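Local coordinates for hypothetical membrane spanning protein (Thermus thermophilus, PDB 2VPZ) that binds quinone within the membrane and probably serves as the integral membrane subunit of a polysulfide reductase complex, at residues His76-Leu79 / Phe80-Phe83; Ser112-Ala115 / Leu116-Leu120. All blocks are in the same frame, centred on the assembly; numbering follows the deposited sequence.

Contact 1 (His76-Leu79 / Phe80-Phe83)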
loop_
_atom_site.group_PDB
_atom_site.type_symbol
_atom_site.label_atom_id
_atom_site.label_comp_id
_atom_site.label_asym_id
_atom_site.label_seq_id
_atom_site.Cartn_x
_atom_site.Cartn_y
_atom_site.Cartn_z
ATOM N N HIS C 76 19.341 33.072 -24.162
ATOM C CA HIS C 76 19.047 33.917 -23.005
ATOM C C HIS C 76 18.121 35.089 -23.338
ATOM O O HIS C 76 17.560 35.759 -22.457
ATOM C CB HIS C 76 20.327 34.422 -22.324
ATOM C CG HIS C 76 21.179 33.360 -21.733
ATOM N ND1 HIS C 76 21.810 32.417 -22.478
ATOM C CD2 HIS C 76 21.513 33.108 -20.462
ATOM C CE1 HIS C 76 22.495 31.614 -21.698
ATOM N NE2 HIS C 76 22.333 32.014 -20.457
ATOM N N ILE C 77 17.978 35.357 -24.617
ATOM C CA ILE C 77 17.081 36.420 -24.996
ATOM C C ILE C 77 15.647 36.114 -24.457
ATOM O O ILE C 77 14.919 37.051 -24.104
ATOM C CB ILE C 77 17.081 36.679 -26.559
ATOM C CG1 ILE C 77 16.201 37.876 -26.881
ATOM C CG2 ILE C 77 16.639 35.412 -27.330
ATOM C CD1 ILE C 77 16.120 38.226 -28.378
ATOM N N TRP C 78 15.252 34.840 -24.330
ATOM C CA TRP C 78 13.908 34.456 -23.821
ATOM C C TRP C 78 13.632 34.787 -22.358
ATOM O O TRP C 78 12.487 34.839 -21.893
ATOM C CB TRP C 78 13.628 32.983 -24.118
ATOM C CG TRP C 78 13.599 32.763 -25.593
ATOM C CD1 TRP C 78 14.596 32.251 -26.378
ATOM C CD2 TRP C 78 12.522 33.098 -26.496
ATOM N NE1 TRP C 78 14.207 32.242 -27.692
ATOM C CE2 TRP C 78 12.942 32.753 -27.797
ATOM C CE3 TRP C 78 11.239 33.659 -26.324
ATOM C CZ2 TRP C 78 12.133 32.940 -28.935
ATOM C CZ3 TRP C 78 10.420 33.849 -27.464
ATOM C CH2 TRP C 78 10.882 33.484 -28.752
ATOM N N LEU C 79 14.714 35.021 -21.634
ATOM C CA LEU C 79 14.678 35.434 -20.231
ATOM C C LEU C 79 13.917 36.798 -20.147
ATOM O O LEU C 79 13.207 37.099 -19.171
ATOM C CB LEU C 79 16.120 35.629 -19.737
ATOM C CG LEU C 79 16.592 35.078 -18.385
ATOM C CD1 LEU C 79 15.803 33.806 -18.029
ATOM C CD2 LEU C 79 18.111 34.799 -18.419
ATOM N N PHE C 80 14.091 37.579 -21.211
ATOM C CA PHE C 80 13.572 38.933 -21.372
ATOM C C PHE C 80 12.373 39.180 -22.279
ATOM O O PHE C 80 11.907 40.309 -22.394
ATOM C CB PHE C 80 14.743 39.830 -21.756
ATOM C CG PHE C 80 15.832 39.879 -20.727
ATOM C CD1 PHE C 80 17.113 39.366 -20.981
ATOM C CD2 PHE C 80 15.549 40.396 -19.464
ATOM C CE1 PHE C 80 18.091 39.363 -19.969
ATOM C CE2 PHE C 80 16.502 40.406 -18.442
ATOM C CZ PHE C 80 17.779 39.888 -18.689
ATOM N N LEU C 81 11.877 38.133 -22.923
ATOM C CA LEU C 81 10.707 38.270 -23.795
ATOM C C LEU C 81 9.498 37.518 -23.219
ATOM O O LEU C 81 8.542 37.255 -23.933
ATOM C CB LEU C 81 11.002 37.766 -25.227
ATOM C CG LEU C 81 12.225 38.305 -25.994
ATOM C CD1 LEU C 81 12.765 37.243 -26.973
ATOM C CD2 LEU C 81 11.896 39.608 -26.733
ATOM N N SER C 82 9.537 37.156 -21.937
ATOM C CA SER C 82 8.411 36.451 -21.345
ATOM C C SER C 82 8.189 36.855 -19.879
ATOM O O SER C 82 8.994 37.571 -19.273
ATOM C CB SER C 82 8.573 34.925 -21.497
ATOM O OG SER C 82 9.559 34.414 -20.627
ATOM N N PHE C 83 7.083 36.366 -19.322
ATOM C CA PHE C 83 6.672 36.668 -17.955
ATOM C C PHE C 83 6.555 35.376 -17.095
ATOM O O PHE C 83 5.585 34.634 -17.251
ATOM C CB PHE C 83 5.328 37.410 -18.055
ATOM C CG PHE C 83 4.802 37.920 -16.751
ATOM C CD1 PHE C 83 5.526 38.847 -16.008
ATOM C CD2 PHE C 83 3.572 37.476 -16.263
ATOM C CE1 PHE C 83 5.038 39.331 -14.782
ATOM C CE2 PHE C 83 3.066 37.947 -15.036
ATOM C CZ PHE C 83 3.802 38.876 -14.295
#
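Leu81 brings its CD1 methyl to both Ile77 and Trp78, and this small apolar cluster covers one side of two overlapping type I beta turns in the loop that joins helix 46-65 to helix 88-107. CG1 of Ile77 lies 3.5 Å from Leu81 CD1; with chi1 at -176° this branch points away from the Ile77 N and slants across the leucine. The same methyl sits over one face of the Trp78 indole, 4.1 Å from the centroid of the six-membered ring and 18° off its normal, a CH-pi contact offset toward the CE3 rim. On another side of the turn, Leu79 CB lies above one face of the Phe80 ring, 4.1 Å from CD1. Helix 88-107 adds to the packing there, with Ala93 touching Leu79 and Phe80, and Trp94 meeting the Phe80 ring edge-to-face. Trp78 also faces a basic side chain of another protein of the assembly in a cation-pi contact, so this turn forms part of a subunit interface.

Beneath the side chains, the turns are closed by two successive i to i+3 bonds: Leu79 N to His76 O at 3.1 Å and Phe80 N to Ile77 O, also 3.1 Å. Farther along, the hydroxyl of Ser82 folds back on the turn as donor to Trp78 O. With an alanine in place of Ser82 the Trp78 carbonyl would probably lose its hydroxyl donor, and this side-chain tie between the turn and the residues after it would go. Ser82 OG lies 3.2 Å from Trp78 O and approaches it almost head-on, at a C=O...donor angle of 170°.

Contact 2 (Ser112-Ala115 / Leu116-Leu120)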
loop_
_atom_site.group_PDB
_atom_site.type_symbol
_atom_site.label_atom_id
_atom_site.label_comp_id
_atom_site.label_asym_id
_atom_site.label_seq_id
_atom_site.Cartn_x
_atom_site.Cartn_y
_atom_site.Cartn_z
ATOM N N SER C 112 16.191 61.584 -14.386
ATOM C CA SER C 112 15.862 61.861 -12.932
ATOM C C SER C 112 16.962 61.486 -11.831
ATOM O O SER C 112 18.079 61.196 -12.247
ATOM C CB SER C 112 14.511 61.263 -12.533
ATOM O OG SER C 112 14.110 61.601 -11.216
ATOM N N GLN C 113 16.671 61.424 -10.514
ATOM C CA GLN C 113 17.689 61.129 -9.419
ATOM C C GLN C 113 17.471 60.666 -7.941
ATOM O O GLN C 113 18.446 60.581 -7.178
ATOM C CB GLN C 113 18.688 62.252 -9.231
ATOM C CG GLN C 113 19.755 62.526 -10.297
ATOM C CD GLN C 113 20.995 61.597 -10.265
ATOM O OE1 GLN C 113 21.706 61.512 -9.254
ATOM N NE2 GLN C 113 21.270 60.936 -11.394
ATOM N N ARG C 114 16.212 60.552 -7.506
ATOM C CA ARG C 114 15.885 60.125 -6.132
ATOM C C ARG C 114 14.927 58.985 -6.529
ATOM O O ARG C 114 14.961 57.881 -5.952
ATOM C CB ARG C 114 15.135 61.232 -5.363
ATOM C CG ARG C 114 14.924 60.976 -3.850
ATOM C CD ARG C 114 16.026 61.539 -3.011
ATOM N NE ARG C 114 15.699 61.458 -1.503
ATOM C CZ ARG C 114 16.636 61.854 -0.419
ATOM N NH1 ARG C 114 17.926 62.339 -0.812
ATOM N NH2 ARG C 114 16.332 61.698 0.827
ATOM N N ALA C 115 14.124 59.270 -7.559
ATOM C CA ALA C 115 13.139 58.368 -8.185
ATOM C C ALA C 115 13.855 57.216 -8.922
ATOM O O ALA C 115 13.242 56.187 -9.298
ATOM C CB ALA C 115 12.215 59.159 -9.137
ATOM N N LEU C 116 15.152 57.423 -9.137
ATOM C CA LEU C 116 16.084 56.454 -9.720
ATOM C C LEU C 116 16.822 55.804 -8.513
ATOM O O LEU C 116 17.205 54.643 -8.591
ATOM C CB LEU C 116 17.101 57.080 -10.704
ATOM C CG LEU C 116 16.582 57.607 -12.064
ATOM C CD1 LEU C 116 17.736 58.145 -12.960
ATOM C CD2 LEU C 116 15.804 56.486 -12.787
ATOM N N ALA C 117 17.021 56.517 -7.406
ATOM C CA ALA C 117 17.674 55.926 -6.218
ATOM C C ALA C 117 16.750 54.955 -5.419
ATOM O O ALA C 117 17.248 54.056 -4.730
ATOM C CB ALA C 117 18.256 57.013 -5.275
ATOM N N TRP C 118 15.426 55.159 -5.484
ATOM C CA TRP C 118 14.421 54.294 -4.820
ATOM C C TRP C 118 14.243 53.037 -5.687
ATOM O O TRP C 118 14.021 51.936 -5.169
ATOM C CB TRP C 118 13.065 55.000 -4.642
ATOM C CG TRP C 118 12.948 55.862 -3.404
ATOM C CD1 TRP C 118 12.836 57.231 -3.360
ATOM C CD2 TRP C 118 12.924 55.419 -2.027
ATOM N NE1 TRP C 118 12.740 57.654 -2.055
ATOM C CE2 TRP C 118 12.791 56.572 -1.217
ATOM C CE3 TRP C 118 13.002 54.163 -1.403
ATOM C CZ2 TRP C 118 12.737 56.509 0.199
ATOM C CZ3 TRP C 118 12.950 54.091 0.016
ATOM C CH2 TRP C 118 12.816 55.265 0.791
ATOM N N ALA C 119 14.317 53.233 -7.004
ATOM C CA ALA C 119 14.252 52.133 -7.975
ATOM C C ALA C 119 15.473 51.221 -7.700
ATOM O O ALA C 119 15.300 50.013 -7.515
ATOM C CB ALA C 119 14.308 52.648 -9.442
ATOM N N LEU C 120 16.682 51.794 -7.676
ATOM C CA LEU C 120 17.878 50.989 -7.399
ATOM C C LEU C 120 17.662 50.305 -6.065
ATOM O O LEU C 120 18.085 49.163 -5.855
ATOM C CB LEU C 120 19.202 51.804 -7.345
ATOM C CG LEU C 120 20.473 50.905 -7.293
ATOM C CD1 LEU C 120 20.569 50.041 -8.578
ATOM C CD2 LEU C 120 21.738 51.759 -7.115
#
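Leu116 and Trp118 both turn back on the residues four positions earlier, and each does so with CG set beside its own backbone N and opposite its carbonyl carbon. In Leu116 (chi1 -70°) the side chain is carried on to Ser112, where CD1 rests 3.2 Å from Ser112 O, a close approach of a methyl to a carbonyl oxygen. In Trp118 (chi1 -85°) the indole swings beside Arg114, with CD1 3.4 Å from Arg114 O.

That oxygen is the focus of the helical turn leading into helix 117-136. Trp118 N donates to Arg114 O at 2.8 Å, an i to i+4 bond with an N-H...acceptor angle of 142°, and the CB of Ala117 approaches the same oxygen to 3.5 Å. A second i to i+4 bond, Leu120 N to Leu116 O at 3.0 Å, continues the helix. Ahead of the turn, Gln113 bends back so that NE2 makes a weak bond to Ser112 O.

Around the turn, Leu40 of helix 16-41 touches Arg114, Ala117 and Trp118, while Leu105 and Leu106 of helix 88-107 lie against Leu116. Across the two segments themselves the one clear hydrogen bond is between backbone atoms. Between these two segments, then, the entry into the helix is held by main-chain bonding and by carbon atoms set against carbonyl oxygens, with no salt bridge across them.

Contacts 1 and 2 flank helix 88-107: residues 76-83 lie in the loop before it, and residues 112-120 cover the end of the loop after it and the start of helix 117-136. Their centres lie 25 Å apart and their nearest atoms about 14 Å, so they do not touch. Contact 1 is the closer to the quinone-binding residues, though not in touch with them: the side chain of Leu79 is about 9 Å from that of Tyr130 and about 10 Å from that of His21, residues seen to bind quinones in this protein, though none is bound to this chain here. Contact 2 packs on helix 16-41, which carries His21, and opens the helix that carries Tyr130.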